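Local structure of putative cytochrome P450 YjiB (Bacillus subtilis subsp. subtilis, 4RM4) at residues V56-V59 against E64-S67; Q107-I112 against A359-T364; E118-F123 against S368-M373; Y262-L265 against E270-P273. The protein is a cytochrome P450 that binds heme and probably acts as a monooxygenase, inserting an oxygen atom from molecular oxygen into organic substrates. All blocks are in the same frame, centred on the assembly; numbering follows the deposited sequence. Where two conformers were deposited one is given.

Contact 1 of 4, residues V56-V59 against E64-S67; sequences VKKV and ELFS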
loop_
_atom_site.group_PDB
_atom_site.type_symbol
_atom_site.label_atom_id
_atom_site.label_comp_id
_atom_site.label_asym_id
_atom_site.label_seq_id
_atom_site.Cartn_x
_atom_site.Cartn_y
_atom_site.Cartn_z
ATOM N N VAL A 56 -6.594 1.376 -17.870
ATOM C CA VAL A 56 -6.132 1.713 -16.526
ATOM C C VAL A 56 -4.701 2.249 -16.548
ATOM O O VAL A 56 -4.398 3.262 -15.925
ATOM C CB VAL A 56 -6.202 0.505 -15.565
ATOM C CG1 VAL A 56 -5.412 0.809 -14.282
ATOM C CG2 VAL A 56 -7.644 0.165 -15.235
ATOM N N LYS A 57 -3.810 1.572 -17.265
ATOM C CA LYS A 57 -2.398 1.959 -17.247
ATOM C C LYS A 57 -2.200 3.328 -17.909
ATOM O O LYS A 57 -1.403 4.155 -17.442
ATOM C CB LYS A 57 -1.537 0.885 -17.922
ATOM C CG LYS A 57 -0.056 1.017 -17.618
ATOM C CD LYS A 57 0.726 -0.182 -18.111
ATOM C CE LYS A 57 2.181 -0.120 -17.665
ATOM N NZ LYS A 57 2.872 -1.385 -18.042
ATOM N N LYS A 58 -2.948 3.583 -18.976
ATOM C CA LYS A 58 -2.885 4.883 -19.639
ATOM C C LYS A 58 -3.362 6.008 -18.720
ATOM O O LYS A 58 -2.700 7.043 -18.609
ATOM C CB LYS A 58 -3.708 4.886 -20.926
ATOM C CG LYS A 58 -3.810 6.285 -21.551
ATOM C CD LYS A 58 -4.159 6.233 -23.039
ATOM C CE LYS A 58 -4.202 7.640 -23.648
ATOM N NZ LYS A 58 -2.868 8.299 -23.652
ATOM N N VAL A 59 -4.516 5.819 -18.077
ATOM C CA VAL A 59 -5.043 6.837 -17.160
ATOM C C VAL A 59 -4.010 7.167 -16.073
ATOM O O VAL A 59 -3.678 8.318 -15.835
ATOM C CB VAL A 59 -6.382 6.395 -16.500
ATOM C CG1 VAL A 59 -6.799 7.346 -15.359
ATOM C CG2 VAL A 59 -7.501 6.285 -17.561
ATOM N N GLU A 64 0.273 14.000 -18.633
ATOM C CA GLU A 64 -0.113 15.131 -19.476
ATOM C C GLU A 64 -1.633 15.311 -19.561
ATOM O O GLU A 64 -2.123 16.441 -19.664
ATOM C CB GLU A 64 0.482 14.982 -20.883
ATOM C CG GLU A 64 2.010 14.980 -20.922
ATOM C CD GLU A 64 2.614 13.635 -20.513
ATOM O OE1 GLU A 64 1.851 12.649 -20.343
ATOM O OE2 GLU A 64 3.855 13.563 -20.371
ATOM N N LEU A 65 -2.370 14.198 -19.521
ATOM C CA LEU A 65 -3.820 14.215 -19.694
ATOM C C LEU A 65 -4.622 14.020 -18.407
ATOM O O LEU A 65 -5.783 14.406 -18.335
ATOM C CB LEU A 65 -4.237 13.140 -20.714
ATOM C CG LEU A 65 -3.914 13.432 -22.182
ATOM C CD1 LEU A 65 -4.317 12.250 -23.032
ATOM C CD2 LEU A 65 -4.627 14.687 -22.644
ATOM N N PHE A 66 -4.011 13.419 -17.391
ATOM C CA PHE A 66 -4.761 13.030 -16.200
ATOM C C PHE A 66 -4.021 13.464 -14.940
ATOM O O PHE A 66 -2.926 12.984 -14.667
ATOM C CB PHE A 66 -5.020 11.508 -16.186
ATOM C CG PHE A 66 -6.022 11.053 -17.204
ATOM C CD1 PHE A 66 -7.378 11.257 -17.000
ATOM C CD2 PHE A 66 -5.610 10.416 -18.361
ATOM C CE1 PHE A 66 -8.307 10.839 -17.957
ATOM C CE2 PHE A 66 -6.537 10.009 -19.313
ATOM C CZ PHE A 66 -7.877 10.217 -19.097
ATOM N N SER A 67 -4.622 14.409 -14.209
ATOM C CA SER A 67 -4.024 15.052 -13.040
ATOM C C SER A 67 -4.232 14.281 -11.736
ATOM O O SER A 67 -5.228 13.575 -11.579
ATOM C CB SER A 67 -4.615 16.459 -12.890
ATOM O OG SER A 67 -4.226 17.097 -11.682
HETATM O O HOH W 1 -1.987 10.220 -14.791
#

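Contact 2 of 4, residues Q107-I112 against A359-T364; sequences QWEPRI and ANIALT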
loop_
_atom_site.group_PDB
_atom_site.type_symbol
_atom_site.label_atom_id
_atom_site.label_comp_id
_atom_site.label_asym_id
_atom_site.label_seq_id
_atom_site.Cartn_x
_atom_site.Cartn_y
_atom_site.Cartn_z
ATOM N N GLN A 107 20.603 -1.449 4.256
ATOM C CA GLN A 107 20.997 -0.991 5.577
ATOM C C GLN A 107 19.980 -1.377 6.642
ATOM O O GLN A 107 20.333 -1.619 7.795
ATOM C CB GLN A 107 21.149 0.527 5.540
ATOM C CG GLN A 107 22.078 1.113 6.575
ATOM C CD GLN A 107 22.299 2.586 6.336
ATOM O OE1 GLN A 107 21.446 3.259 5.755
ATOM N NE2 GLN A 107 23.453 3.096 6.763
ATOM N N TRP A 108 18.713 -1.441 6.249
ATOM C CA TRP A 108 17.627 -1.645 7.200
ATOM C C TRP A 108 17.087 -3.081 7.253
ATOM O O TRP A 108 16.316 -3.419 8.148
ATOM C CB TRP A 108 16.499 -0.637 6.933
ATOM C CG TRP A 108 16.827 0.737 7.498
ATOM C CD1 TRP A 108 17.365 1.798 6.829
ATOM C CD2 TRP A 108 16.671 1.159 8.861
ATOM N NE1 TRP A 108 17.537 2.865 7.689
ATOM C CE2 TRP A 108 17.125 2.495 8.943
ATOM C CE3 TRP A 108 16.179 0.539 10.018
ATOM C CZ2 TRP A 108 17.100 3.225 10.139
ATOM C CZ3 TRP A 108 16.160 1.266 11.207
ATOM C CH2 TRP A 108 16.621 2.593 11.254
ATOM N N GLU A 109 17.514 -3.918 6.317
ATOM C CA GLU A 109 17.033 -5.302 6.248
ATOM C C GLU A 109 17.255 -6.033 7.577
ATOM O O GLU A 109 16.343 -6.699 8.083
ATOM C CB GLU A 109 17.700 -6.054 5.096
ATOM C CG GLU A 109 17.253 -7.499 4.971
ATOM C CD GLU A 109 17.953 -8.223 3.843
ATOM O OE1 GLU A 109 18.948 -7.678 3.312
ATOM O OE2 GLU A 109 17.507 -9.335 3.486
ATOM N N PRO A 110 18.471 -5.917 8.139
ATOM C CA PRO A 110 18.753 -6.424 9.483
ATOM C C PRO A 110 17.655 -6.085 10.481
ATOM O O PRO A 110 17.117 -6.990 11.126
ATOM C CB PRO A 110 20.034 -5.680 9.871
ATOM C CG PRO A 110 20.656 -5.228 8.569
ATOM C CD PRO A 110 19.707 -5.511 7.448
ATOM N N ARG A 111 17.317 -4.805 10.611
ATOM C CA ARG A 111 16.342 -4.389 11.617
ATOM C C ARG A 111 14.915 -4.844 11.327
ATOM O O ARG A 111 14.138 -5.093 12.250
ATOM C CB ARG A 111 16.374 -2.877 11.841
ATOM C CG ARG A 111 16.758 -2.485 13.265
ATOM C CD ARG A 111 15.704 -2.950 14.268
ATOM N NE ARG A 111 16.285 -3.214 15.581
ATOM C CZ ARG A 111 15.583 -3.351 16.701
ATOM N NH1 ARG A 111 14.258 -3.233 16.686
ATOM N NH2 ARG A 111 16.211 -3.595 17.844
ATOM N N ILE A 112 14.563 -4.940 10.048
ATOM C CA ILE A 112 13.233 -5.412 9.689
ATOM C C ILE A 112 13.122 -6.891 10.045
ATOM O O ILE A 112 12.072 -7.349 10.510
ATOM C CB ILE A 112 12.935 -5.175 8.195
ATOM C CG1 ILE A 112 13.045 -3.668 7.887
ATOM C CG2 ILE A 112 11.565 -5.753 7.833
ATOM C CD1 ILE A 112 13.129 -3.321 6.403
ATOM N N ALA A 359 7.514 -7.504 2.836
ATOM C CA ALA A 359 6.732 -8.696 2.516
ATOM C C ALA A 359 7.611 -9.934 2.389
ATOM O O ALA A 359 7.255 -11.011 2.876
ATOM C CB ALA A 359 5.937 -8.481 1.231
ATOM N N ASN A 360 8.751 -9.788 1.722
ATOM C CA ASN A 360 9.644 -10.934 1.562
ATOM C C ASN A 360 10.062 -11.449 2.929
ATOM O O ASN A 360 9.985 -12.646 3.203
ATOM C CB ASN A 360 10.875 -10.555 0.746
ATOM C CG ASN A 360 11.812 -11.731 0.517
ATOM O OD1 ASN A 360 12.022 -12.561 1.401
ATOM N ND2 ASN A 360 12.368 -11.813 -0.683
ATOM N N ILE A 361 10.507 -10.533 3.781
ATOM C CA ILE A 361 10.942 -10.894 5.124
ATOM C C ILE A 361 9.802 -11.423 5.990
ATOM O O ILE A 361 9.916 -12.485 6.606
ATOM C CB ILE A 361 11.639 -9.719 5.815
ATOM C CG1 ILE A 361 13.049 -9.566 5.236
ATOM C CG2 ILE A 361 11.654 -9.935 7.326
ATOM C CD1 ILE A 361 13.868 -8.469 5.853
ATOM N N ALA A 362 8.689 -10.701 6.015
ATOM C CA ALA A 362 7.529 -11.167 6.758
ATOM C C ALA A 362 7.083 -12.559 6.313
ATOM O O ALA A 362 6.893 -13.440 7.146
ATOM C CB ALA A 362 6.399 -10.185 6.656
ATOM N N LEU A 363 6.924 -12.771 5.007
ATOM C CA LEU A 363 6.391 -14.053 4.534
ATOM C C LEU A 363 7.388 -15.183 4.732
ATOM O O LEU A 363 7.035 -16.258 5.230
ATOM C CB LEU A 363 5.984 -13.972 3.067
ATOM C CG LEU A 363 4.886 -12.938 2.823
ATOM C CD1 LEU A 363 4.705 -12.684 1.344
ATOM C CD2 LEU A 363 3.575 -13.380 3.486
ATOM N N THR A 364 8.637 -14.960 4.337
ATOM C CA THR A 364 9.615 -16.028 4.479
ATOM C C THR A 364 9.735 -16.417 5.952
ATOM O O THR A 364 9.788 -17.606 6.286
ATOM C CB THR A 364 10.980 -15.662 3.856
ATOM O OG1 THR A 364 11.873 -16.780 3.949
ATOM C CG2 THR A 364 11.580 -14.499 4.578
#

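Contact 3 of 4, residues E118-F123 against S368-M373; sequences ELIQKF and SAFPHM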
loop_
_atom_site.group_PDB
_atom_site.type_symbol
_atom_site.label_atom_id
_atom_site.label_comp_id
_atom_site.label_asym_id
_atom_site.label_seq_id
_atom_site.Cartn_x
_atom_site.Cartn_y
_atom_site.Cartn_z
ATOM N N GLU A 118 10.766 -10.860 16.337
ATOM C CA GLU A 118 10.214 -10.522 17.652
ATOM C C GLU A 118 8.697 -10.650 17.698
ATOM O O GLU A 118 8.136 -11.104 18.697
ATOM C CB GLU A 118 10.651 -9.118 18.079
ATOM C CG GLU A 118 12.149 -8.990 18.262
ATOM C CD GLU A 118 12.545 -7.720 18.989
ATOM O OE1 GLU A 118 11.643 -6.953 19.389
ATOM O OE2 GLU A 118 13.763 -7.495 19.162
ATOM N N LEU A 119 8.032 -10.252 16.614
ATOM C CA LEU A 119 6.587 -10.406 16.517
ATOM C C LEU A 119 6.213 -11.876 16.579
ATOM O O LEU A 119 5.325 -12.273 17.332
ATOM C CB LEU A 119 6.067 -9.798 15.211
ATOM C CG LEU A 119 5.977 -8.274 15.208
ATOM C CD1 LEU A 119 5.745 -7.753 13.789
ATOM C CD2 LEU A 119 4.881 -7.817 16.149
ATOM N N ILE A 120 6.898 -12.676 15.774
ATOM C CA ILE A 120 6.618 -14.102 15.687
ATOM C C ILE A 120 6.785 -14.803 17.043
ATOM O O ILE A 120 5.957 -15.638 17.426
ATOM C CB ILE A 120 7.481 -14.775 14.603
ATOM C CG1 ILE A 120 7.091 -14.229 13.222
ATOM C CG2 ILE A 120 7.316 -16.285 14.662
ATOM C CD1 ILE A 120 7.881 -14.799 12.058
ATOM N N GLN A 121 7.838 -14.437 17.772
ATOM C CA GLN A 121 8.119 -15.020 19.083
ATOM C C GLN A 121 6.922 -14.956 20.023
ATOM O O GLN A 121 6.706 -15.872 20.823
ATOM C CB GLN A 121 9.338 -14.349 19.731
ATOM C CG GLN A 121 10.679 -14.933 19.308
ATOM C CD GLN A 121 11.858 -14.058 19.702
ATOM O OE1 GLN A 121 11.708 -12.855 19.921
ATOM N NE2 GLN A 121 13.043 -14.660 19.785
ATOM N N LYS A 122 6.138 -13.886 19.917
ATOM C CA LYS A 122 4.979 -13.692 20.783
ATOM C C LYS A 122 3.876 -14.729 20.556
ATOM O O LYS A 122 3.138 -15.057 21.487
ATOM C CB LYS A 122 4.409 -12.272 20.631
ATOM C CG LYS A 122 5.339 -11.153 21.075
ATOM C CD LYS A 122 4.612 -9.806 21.073
ATOM C CE LYS A 122 5.553 -8.650 21.370
ATOM N NZ LYS A 122 6.140 -8.727 22.738
ATOM N N PHE A 123 3.754 -15.247 19.332
ATOM C CA PHE A 123 2.707 -16.232 19.053
ATOM C C PHE A 123 3.226 -17.589 18.569
ATOM O O PHE A 123 2.451 -18.430 18.108
ATOM C CB PHE A 123 1.625 -15.668 18.113
ATOM C CG PHE A 123 2.131 -15.229 16.764
ATOM C CD1 PHE A 123 2.075 -16.085 15.673
ATOM C CD2 PHE A 123 2.630 -13.952 16.576
ATOM C CE1 PHE A 123 2.514 -15.678 14.429
ATOM C CE2 PHE A 123 3.081 -13.539 15.328
ATOM C CZ PHE A 123 3.021 -14.404 14.255
ATOM N N SER A 368 8.716 -20.084 7.595
ATOM C CA SER A 368 9.808 -20.828 8.223
ATOM C C SER A 368 9.461 -21.245 9.655
ATOM O O SER A 368 9.834 -22.332 10.112
ATOM C CB SER A 368 11.088 -19.979 8.221
ATOM O OG SER A 368 12.200 -20.700 8.725
ATOM N N ALA A 369 8.744 -20.377 10.366
ATOM C CA ALA A 369 8.417 -20.640 11.761
ATOM C C ALA A 369 7.340 -21.701 11.926
ATOM O O ALA A 369 7.240 -22.327 12.984
ATOM C CB ALA A 369 7.999 -19.354 12.467
ATOM N N PHE A 370 6.533 -21.898 10.889
ATOM C CA PHE A 370 5.378 -22.789 10.989
ATOM C C PHE A 370 5.366 -23.857 9.905
ATOM O O PHE A 370 5.286 -23.549 8.713
ATOM C CB PHE A 370 4.083 -21.976 10.976
ATOM C CG PHE A 370 3.945 -21.063 12.160
ATOM C CD1 PHE A 370 3.661 -21.581 13.413
ATOM C CD2 PHE A 370 4.142 -19.698 12.031
ATOM C CE1 PHE A 370 3.548 -20.754 14.518
ATOM C CE2 PHE A 370 4.035 -18.859 13.134
ATOM C CZ PHE A 370 3.737 -19.393 14.380
ATOM N N PRO A 371 5.458 -25.127 10.318
ATOM C CA PRO A 371 5.493 -26.228 9.351
ATOM C C PRO A 371 4.202 -26.309 8.545
ATOM O O PRO A 371 4.233 -26.562 7.336
ATOM C CB PRO A 371 5.677 -27.469 10.236
ATOM C CG PRO A 371 5.205 -27.058 11.591
ATOM C CD PRO A 371 5.544 -25.604 11.712
ATOM N N HIS A 372 3.076 -26.078 9.206
ATOM C CA HIS A 372 1.785 -26.151 8.537
ATOM C C HIS A 372 0.819 -25.104 9.083
ATOM O O HIS A 372 0.857 -24.756 10.261
ATOM C CB HIS A 372 1.186 -27.554 8.673
ATOM C CG HIS A 372 -0.246 -27.641 8.238
ATOM N ND1 HIS A 372 -0.615 -27.832 6.924
ATOM C CD2 HIS A 372 -1.398 -27.564 8.946
ATOM C CE1 HIS A 372 -1.934 -27.869 6.840
ATOM N NE2 HIS A 372 -2.433 -27.711 8.053
ATOM N N MET A 373 -0.053 -24.614 8.211
ATOM C CA MET A 373 -0.971 -23.545 8.560
ATOM C C MET A 373 -2.242 -23.711 7.729
ATOM O O MET A 373 -2.177 -24.119 6.570
ATOM C CB MET A 373 -0.290 -22.204 8.272
ATOM C CG MET A 373 -0.949 -20.997 8.861
ATOM S SD MET A 373 -0.046 -19.498 8.414
ATOM C CE MET A 373 1.378 -19.575 9.490
#

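Contact 4 of 4, residues Y262-L265 against E270-P273; sequences YEEL and ELMP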
loop_
_atom_site.group_PDB
_atom_site.type_symbol
_atom_site.label_atom_id
_atom_site.label_comp_id
_atom_site.label_asym_id
_atom_site.label_seq_id
_atom_site.Cartn_x
_atom_site.Cartn_y
_atom_site.Cartn_z
ATOM N N TYR A 262 2.430 -23.377 -0.089
ATOM C CA TYR A 262 3.013 -23.134 1.237
ATOM C C TYR A 262 4.244 -24.009 1.435
ATOM O O TYR A 262 5.295 -23.543 1.868
ATOM C CB TYR A 262 1.982 -23.417 2.344
ATOM C CG TYR A 262 2.394 -22.971 3.745
ATOM C CD1 TYR A 262 1.969 -21.754 4.261
ATOM C CD2 TYR A 262 3.196 -23.773 4.551
ATOM C CE1 TYR A 262 2.343 -21.342 5.555
ATOM C CE2 TYR A 262 3.575 -23.368 5.830
ATOM C CZ TYR A 262 3.148 -22.155 6.320
ATOM O OH TYR A 262 3.511 -21.762 7.598
ATOM N N GLU A 263 4.101 -25.287 1.097
ATOM C CA GLU A 263 5.161 -26.263 1.273
ATOM C C GLU A 263 6.329 -25.985 0.330
ATOM O O GLU A 263 7.495 -26.139 0.699
ATOM C CB GLU A 263 4.598 -27.666 1.022
ATOM C CG GLU A 263 3.440 -28.063 1.943
ATOM C CD GLU A 263 2.249 -27.099 1.924
ATOM O OE1 GLU A 263 1.805 -26.658 0.834
ATOM O OE2 GLU A 263 1.743 -26.793 3.025
ATOM N N GLU A 264 6.002 -25.592 -0.897
ATOM C CA GLU A 264 7.015 -25.269 -1.901
ATOM C C GLU A 264 7.839 -24.062 -1.452
ATOM O O GLU A 264 9.062 -24.055 -1.584
ATOM C CB GLU A 264 6.367 -24.991 -3.263
ATOM C CG GLU A 264 7.316 -24.453 -4.326
ATOM C CD GLU A 264 8.145 -25.544 -5.013
ATOM O OE1 GLU A 264 7.868 -26.752 -4.816
ATOM O OE2 GLU A 264 9.078 -25.186 -5.766
ATOM N N LEU A 265 7.167 -23.040 -0.923
ATOM C CA LEU A 265 7.878 -21.858 -0.426
ATOM C C LEU A 265 8.735 -22.200 0.794
ATOM O O LEU A 265 9.844 -21.698 0.941
ATOM C CB LEU A 265 6.909 -20.704 -0.103
ATOM C CG LEU A 265 6.348 -19.980 -1.330
ATOM C CD1 LEU A 265 5.328 -18.885 -0.961
ATOM C CD2 LEU A 265 7.496 -19.417 -2.169
ATOM N N GLU A 270 13.790 -19.256 -2.005
ATOM C CA GLU A 270 14.291 -18.400 -3.074
ATOM C C GLU A 270 13.205 -18.009 -4.079
ATOM O O GLU A 270 13.389 -17.098 -4.882
ATOM C CB GLU A 270 15.489 -19.034 -3.808
ATOM C CG GLU A 270 15.161 -20.268 -4.643
ATOM C CD GLU A 270 15.090 -21.539 -3.811
ATOM O OE1 GLU A 270 15.277 -21.451 -2.583
ATOM O OE2 GLU A 270 14.858 -22.627 -4.394
ATOM N N LEU A 271 12.076 -18.700 -4.044
ATOM C CA LEU A 271 10.988 -18.356 -4.947
ATOM C C LEU A 271 10.155 -17.178 -4.435
ATOM O O LEU A 271 9.262 -16.698 -5.133
ATOM C CB LEU A 271 10.087 -19.567 -5.182
ATOM C CG LEU A 271 10.786 -20.737 -5.880
ATOM C CD1 LEU A 271 9.934 -21.979 -5.804
ATOM C CD2 LEU A 271 11.091 -20.395 -7.322
ATOM N N MET A 272 10.456 -16.701 -3.232
ATOM C CA MET A 272 9.608 -15.688 -2.602
ATOM C C MET A 272 9.487 -14.334 -3.341
ATOM O O MET A 272 8.380 -13.811 -3.475
ATOM C CB MET A 272 9.978 -15.500 -1.129
ATOM C CG MET A 272 9.058 -14.547 -0.388
ATOM S SD MET A 272 7.386 -15.213 -0.222
ATOM C CE MET A 272 7.662 -16.528 0.962
ATOM N N PRO A 273 10.604 -13.754 -3.822
ATOM C CA PRO A 273 10.412 -12.468 -4.514
ATOM C C PRO A 273 9.356 -12.559 -5.625
ATOM O O PRO A 273 8.517 -11.679 -5.769
ATOM C CB PRO A 273 11.796 -12.186 -5.122
ATOM C CG PRO A 273 12.750 -12.872 -4.201
ATOM C CD PRO A 273 12.030 -14.135 -3.751
#

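Contact 1 of 4, residues V56-V59 against E64-S67
Val59 lays its CG1 methyl over one face of the Phe66 ring, displaced toward the rim and 4.2 Å from Phe66 CG. The backbone joins in: Val59 O lies 3.5 Å from Phe66 CB. With CG beside its own backbone N (chi1 -71°), the ring is swung toward the helix. Next to this pair, Lys58 reaches toward Leu65, Lys58 NZ ending 4.3 Å from Leu65 CD1, while its charge is engaged by Asp62 in a salt bridge. Asp62 also accepts a hydrogen bond from Leu65 N, so one carboxylate in the turn ties down both segments. A water lies within hydrogen-bonding distance of both carbonyls, 2.8 Å from Val59 O and 2.9 Å from Phe66 O. Farther out, Val310, Ile299 and Ala293 close round the ring, where helix 53-61 (helix B of the P450 fold) covers the sheet to which strand 66-67 belongs. Were the ring of Phe66 cut back to an alanine, the Val59 methyl would probably lose the face it packs on, leaving a gap between helix and sheet. With no direct hydrogen bond across it, the contact rests on apolar packing, with a water between the carbonyls of Val59 and Phe66 and its charge held at the margin.

Contact 2 of 4, residues Q107-I112 against A359-T364
Ile361 reaches across from helix 352-369 with its delta methyl leading, and Glu109 and Ile112 of helix 102-123 receive it on two sides. The isoleucine is stretched out (chi2 -178°), which carries CD1 out from its own helix. There it meets the aliphatic stem of the glutamate, Ile361 CD1 lying 3.6 Å from Glu109 CG. The two chains cross obliquely, and the glutamate, extended beyond CG, carries its carboxylate past the methyl toward the outer side of the pair. Against Ile112 the arrangement is different: the two isoleucines stand at about a right angle, and the gamma methyl and CB of Ile112 do the touching, Ile112 CG2 being 4.1 Å from Ile361 CD1. That methyl is anti to the backbone N, while the CG1 arm of Ile112 lies beside the N (chi1 -59°). The Ile112 side chain also packs on Leu354 and Leu357. The helix backbone borders the delta methyl too, with Glu109 O at 3.8 Å from Ile361 CD1. The helix is kinked where the N of Pro110 and of Arg111 make no bond to the turn before; bonding resumes with Ile112 N to Trp108 O, 3.0 Å. Val143 of helix 138-147 touches Ile112 as well, and Leu247 and Ile248 of the long helix 226-257 meet Ala359 and Ala362. Helices 102-123, 352-369 and 138-147, known as D, L and E in the family, make up with helix 226-257 the four-helix bundle that forms the conserved core of cytochromes P450.

Contact 3 of 4, residues E118-F123 against S368-M373
Ile120 and Ala369 make the aliphatic half of this contact, methyl against methyl, with Ile120 CG2 3.8 Å from Ala369 CB. The same gamma methyl, anti to the backbone N of its residue, grazes the ring of Phe370 more loosely, 4.4 Å from CE2 of Phe370. The aromatic half is a pair of phenylalanines meeting rim to rim. Their planes are only 13° apart, but neither ring covers the other, so this is not a stack; Phe123 CE1 approaches Phe370 CE2 to 3.8 Å. The long axes of the two side chains stand roughly perpendicular. Phe123 takes the crowded position between its backbone N and carbonyl carbon (chi1 60°), which brings the ring near the backbone of Ile120, whose O lies 3.8 Å above the Phe123 ring plane, toward the rim. That carbonyl is meanwhile the acceptor for Phe123 N, at 2.9 Å. Phe129 meets both rings at an incline and completes an aromatic cluster. These groups join the C-terminal parts of helices D (102-123) and L (352-369), two members of the conserved P450 helix bundle. Polar links involve the backbone where helix 352-369 gives out: Ser368 O accepts from Arg266 and Ala369 O from Gln124. Across the two segments themselves nothing polar is exchanged, so the cohesion is dispersive, set by the fit of methyls and ring rims, while outside partners satisfy the carbonyls at the helix end.

Contact 4 of 4, residues Y262-L265 against E270-P273
Leu271 is where the segment 270-273 first touches helix 261-267; Glu270, just before it, makes no contact, and Glu270 OE2 stays 6.5 Å from Glu264 OE2. Leu271 engages with two parts of its side chain. Its CB rests against one branch of Leu265, Leu271 CB being 4.0 Å from Leu265 CD2, and the two leucines slant past each other. Its CD1 methyl reaches on to Glu264, coming 3.3 Å from Glu264 OE2 and 3.9 Å from Glu264 CG. The glutamate is bent at its second torsion (chi2 81°), which brings OE2 alongside the leucine methyl. That oxygen is also committed to Arg333 in a salt bridge, so its charge is probably offset where the leucine flanks it.

Residues 270-271 close a 3-10 stretch that leads into helix 272-282. The pair of helices it joins corresponds to J and K of the P450 fold, the second of which carries the family's ExxR motif. The side chain of Met272 doubles back: bends at chi2 and chi3, 67° and 71°, curl the thioether round so that its terminal methyl faces helix 261-267. Met272 CE packs 3.8 Å from Leu265 CD1, the two side chains crossing at about a right angle. Leu265 is thus forked, CD2 serving Leu271 and CD1 serving Met272, while Ile255 and Ile367 touch the same leucine. Pro273 next in line turns to another neighbour, packing on Asn360 of helix 352-369.

In the fold
Contacts 2 and 3 are successive stations on one helix pair, 102-123 with 352-369, their centres 15 Å apart. Contact 4 is nested in the chain loop that both close, and it touches each: Met272 CE lies 3.7 Å from Leu363 CB of contact 2, and Tyr262 OH probably hydrogen-bonds to Phe370 O of contact 3, 2.8 Å away. The three therefore form one connected region. Contact 1 stands apart, at the edge strand of the five-stranded sheet, about 17 Å from contact 4 by nearest atoms. The heme lies nearer to some than others: side chains of Val59, Ile112 and Met272 are about 9, 10 and 13 Å from it, and none of the contacts forms its binding site.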